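Local coordinates for Cgl0159-like domain-containing protein (Corynebacterium glutamicum, PDB 3FOK), which is of unknown function but folds as a TIM barrel, an architecture shared with many enzymes, at residues A[47-52]-A[275-280]; A[57-60]-A[65-68]. One frame throughout, in Å; residues are numbered along the deposited sequence.

Interaction 1: A[47-52]-A[275-280]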
# COMPACT_ATOMS: atom_id res chain seq x y z
N VAL A 47 -21.55 5.52 28.49
CA VAL A 47 -22.49 4.60 27.88
C VAL A 47 -22.10 4.40 26.41
O VAL A 47 -21.92 5.36 25.67
CB VAL A 47 -23.93 5.13 27.96
CG1 VAL A 47 -24.90 3.99 27.70
CG2 VAL A 47 -24.19 5.73 29.34
N ALA A 48 -21.98 3.14 26.01
CA ALA A 48 -21.57 2.79 24.65
C ALA A 48 -22.69 2.41 23.69
O ALA A 48 -23.64 1.71 24.06
CB ALA A 48 -20.55 1.66 24.71
N ALA A 49 -22.55 2.84 22.44
CA ALA A 49 -23.53 2.55 21.40
C ALA A 49 -22.90 2.54 20.01
O ALA A 49 -23.48 3.05 19.06
CB ALA A 49 -24.66 3.58 21.45
N ASP A 50 -21.72 1.94 19.89
CA ASP A 50 -21.05 1.88 18.60
C ASP A 50 -21.19 0.51 17.94
O ASP A 50 -20.50 0.21 16.95
CB ASP A 50 -19.56 2.23 18.74
CG ASP A 50 -18.80 1.25 19.61
OD1 ASP A 50 -17.56 1.15 19.46
OD2 ASP A 50 -19.43 0.58 20.46
N HIS A 51 -22.09 -0.32 18.46
CA HIS A 51 -22.30 -1.66 17.93
C HIS A 51 -22.95 -1.74 16.54
O HIS A 51 -22.50 -2.51 15.69
CB HIS A 51 -23.15 -2.48 18.90
CG HIS A 51 -22.78 -2.30 20.34
ND1 HIS A 51 -23.00 -1.13 21.02
CD2 HIS A 51 -22.21 -3.15 21.23
CE1 HIS A 51 -22.59 -1.26 22.27
NE2 HIS A 51 -22.11 -2.48 22.42
N PRO A 52 -24.01 -0.96 16.30
CA PRO A 52 -24.67 -1.00 14.99
C PRO A 52 -23.73 -0.91 13.80
O PRO A 52 -23.80 -1.72 12.87
CB PRO A 52 -25.62 0.19 15.06
CG PRO A 52 -25.98 0.25 16.50
CD PRO A 52 -24.64 0.05 17.17
N THR A 275 -25.94 -3.81 28.06
CA THR A 275 -26.66 -4.05 29.32
C THR A 275 -27.45 -2.89 29.91
O THR A 275 -28.54 -3.09 30.45
CB THR A 275 -25.69 -4.60 30.39
OG1 THR A 275 -25.47 -5.99 30.17
CG2 THR A 275 -26.25 -4.39 31.79
N LEU A 276 -26.91 -1.67 29.82
CA LEU A 276 -27.57 -0.50 30.37
C LEU A 276 -28.70 0.02 29.49
O LEU A 276 -29.71 0.51 29.99
CB LEU A 276 -26.52 0.59 30.63
CG LEU A 276 -25.38 0.10 31.52
CD1 LEU A 276 -24.31 1.18 31.63
CD2 LEU A 276 -25.91 -0.27 32.90
N LEU A 277 -28.51 -0.06 28.17
CA LEU A 277 -29.53 0.34 27.21
C LEU A 277 -30.11 -1.03 26.88
O LEU A 277 -29.36 -2.00 26.81
CB LEU A 277 -28.90 0.91 25.95
CG LEU A 277 -27.88 2.04 26.04
CD1 LEU A 277 -27.13 2.15 24.72
CD2 LEU A 277 -28.57 3.36 26.38
N TYR A 278 -31.42 -1.14 26.70
CA TYR A 278 -32.00 -2.45 26.39
C TYR A 278 -31.78 -3.44 27.54
O TYR A 278 -31.23 -4.52 27.34
CB TYR A 278 -31.37 -3.06 25.13
CG TYR A 278 -31.30 -2.13 23.96
CD1 TYR A 278 -32.44 -1.84 23.20
CD2 TYR A 278 -30.10 -1.50 23.62
CE1 TYR A 278 -32.38 -0.95 22.13
CE2 TYR A 278 -30.03 -0.62 22.56
CZ TYR A 278 -31.17 -0.34 21.82
OH TYR A 278 -31.10 0.55 20.78
N PRO A 279 -32.19 -3.07 28.77
CA PRO A 279 -31.98 -4.03 29.85
C PRO A 279 -32.92 -5.21 29.62
O PRO A 279 -33.79 -5.14 28.75
CB PRO A 279 -32.35 -3.23 31.10
CG PRO A 279 -32.04 -1.81 30.70
CD PRO A 279 -32.58 -1.75 29.29
N GLN A 280 -32.75 -6.28 30.38
CA GLN A 280 -33.59 -7.47 30.24
C GLN A 280 -35.07 -7.13 30.44
O GLN A 280 -35.95 -7.76 29.86
CB GLN A 280 -33.14 -8.54 31.24
CG GLN A 280 -33.67 -9.94 30.97
CD GLN A 280 -32.69 -11.01 31.40
OE1 GLN A 280 -33.00 -12.20 31.39
NE2 GLN A 280 -31.48 -10.59 31.76

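Interaction 2: A[57-60]-A[65-68]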
# COMPACT_ATOMS: atom_id res chain seq x y z
N LEU A 57 -26.60 -5.74 15.86
CA LEU A 57 -27.80 -5.16 16.46
C LEU A 57 -28.41 -5.97 17.60
O LEU A 57 -29.36 -5.53 18.23
CB LEU A 57 -28.89 -4.95 15.40
CG LEU A 57 -28.75 -4.06 14.16
CD1 LEU A 57 -28.08 -2.75 14.54
CD2 LEU A 57 -27.95 -4.79 13.09
N ALA A 58 -27.86 -7.15 17.89
CA ALA A 58 -28.43 -8.00 18.94
C ALA A 58 -28.15 -7.66 20.40
O ALA A 58 -27.17 -7.00 20.74
CB ALA A 58 -28.03 -9.45 18.67
N VAL A 59 -29.05 -8.13 21.27
CA VAL A 59 -28.96 -7.97 22.72
C VAL A 59 -29.51 -9.24 23.38
O VAL A 59 -29.03 -9.68 24.42
CB VAL A 59 -29.77 -6.74 23.21
CG1 VAL A 59 -29.67 -6.62 24.72
CG2 VAL A 59 -29.23 -5.47 22.56
N GLY A 60 -30.50 -9.83 22.73
CA GLY A 60 -31.15 -11.05 23.19
C GLY A 60 -32.21 -11.23 22.12
O GLY A 60 -32.80 -12.29 21.90
N ALA A 65 -33.85 -4.12 18.47
CA ALA A 65 -32.83 -3.76 19.44
C ALA A 65 -31.68 -3.16 18.65
O ALA A 65 -30.94 -3.86 17.98
CB ALA A 65 -32.36 -5.00 20.21
N MSE A 66 -31.56 -1.84 18.73
CA MSE A 66 -30.51 -1.10 18.03
C MSE A 66 -30.84 -0.90 16.56
O MSE A 66 -30.34 0.04 15.93
CB MSE A 66 -29.16 -1.80 18.20
CG MSE A 66 -28.84 -2.13 19.66
SE MSE A 66 -26.96 -2.28 20.10
CE MSE A 66 -26.66 -0.46 20.69
N ALA A 67 -31.68 -1.76 16.00
CA ALA A 67 -32.07 -1.64 14.60
C ALA A 67 -32.83 -0.33 14.41
O ALA A 67 -32.67 0.35 13.39
CB ALA A 67 -32.95 -2.82 14.18
N ASN A 68 -33.64 0.03 15.39
CA ASN A 68 -34.41 1.26 15.34
C ASN A 68 -33.54 2.38 15.92
O ASN A 68 -33.36 2.48 17.13
CB ASN A 68 -35.70 1.12 16.16
CG ASN A 68 -36.57 2.35 16.10
OD1 ASN A 68 -37.80 2.26 16.16
ND2 ASN A 68 -35.95 3.52 15.99

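Interaction 1: A[47-52]-A[275-280]
Leu-277 packs its branched end against Val-47, on strand 44-48. The contact is small and buried. It can be followed along the leucine. CB points toward segment 47-52 and carries the branch across. CG lies anti to the carbonyl carbon of its own residue (chi1 -52°) and comes 3.9 Å from Val-47 CG1. The two methyls then split around that same atom. CD2 stays beside it, with Leu-277 CD2 4.0 Å from Val-47 CG1. CD1 continues the extended line of the chain, because chi2 is 164°, and reaches past the valine. There Leu-277 CD1 lies 3.6 Å from the backbone oxygen Ala-48 O, a van der Waals contact. Its last neighbour is the methyl of Ala-49, with Leu-277 CD1 4.3 Å from Ala-49 CB. The leucine therefore runs along three successive residues.

On the strand side, Val-47 meets it with one branch. CG1 is anti to the backbone N (chi1 -163°), which turns this methyl toward the leucine. The two side chains meet at a slant. Met-76 of helix 69-81 touches both Val-47 and Leu-277, so the pair belongs to the apolar layer between the barrel wall and its helices. Backbone hydrogen bonds tie Val-47 to Gly-87 and Leu-89, and Ala-48 to Val-272, which places the strand between its two neighbours in the barrel. Just beyond, Asp-50 OD1 is hydrogen-bonded to Ser-112 OG.

No hydrogen bond or salt bridge joins the two segments. The loop after strand 267-272 meets segment 47-52 through apolar side chains, with the backbone oxygen of Ala-48 the one polar atom the leucine touches. The fit rests on shape and on the burial of methyl groups.

Interaction 2: A[57-60]-A[65-68]
Leu-57 and Met-66 bring the two segments together, with Leu-57 CA 5.1 Å from Met-66 CA. Neither segment is regular helix or strand, and no hydrogen bond joins them. Ala-65 and Met-66 both have positive phi values, 69° and 79°, so the chain turns sharply just before it enters helix 69-81. The close approach of the carbonyl groups of Leu-57 and Ala-65 is doubtful in the model and carries no weight.

The side chains make two small apolar patches. In the first, Leu-57 lies beside the backbone of Met-66 and Ala-67. Its CD1 methyl comes 3.9 Å from Met-66 CB. Its branch point faces the next residue more loosely, with Leu-57 CG 4.4 Å from Ala-67 CB. In the second patch, Val-59 uses one methyl only. CG2 lies 3.9 Å from Ala-65 CB, and the same Val-59 CG2 is 4.4 Å from Met-66 CG. The valine torsion accounts for this: CG1 takes the place anti to the backbone N (chi1 179°) and CG2 the one anti to the carbonyl carbon, on the side of Ala-65.

Met-66 is a selenomethionine. Its CB starts toward segment 57-60, but the chain bends about its CG-SE bond and its end leads away, toward His-51. Tyr-278 touches both Val-59 and Met-66. Leu-57 also packs on Gln-204 and Ala-67 on Ile-203, both of a second subunit, so the turn forms part of a subunit interface.

Asn-68 follows at the N-cap of helix 69-81. The arrangement is a long beta-alpha loop folded back on itself. It leads from the C-terminal end of a TIM-barrel strand to the next helix, on the face where active sites of this fold usually lie.

In the fold
Both contacts lie on one side of the chain's centre, and their own centres are 9 Å apart. Along the chain the order is 47-52, 57-60, 65-68 and, much later, 275-280. Interaction 1 joins the first of eight parallel barrel strands to the loop that follows the last, where the barrel closes. Interaction 2 is local, within the loop between strand 44-48 and helix 69-81. The two touch directly: Tyr-278 OH is 3.2 Å from Met-66 N, and His-51 ND1 is 3.7 Å from Met-66 CE. The first and last beta-alpha loops thus pack together, next to a second subunit in the five-chain assembly.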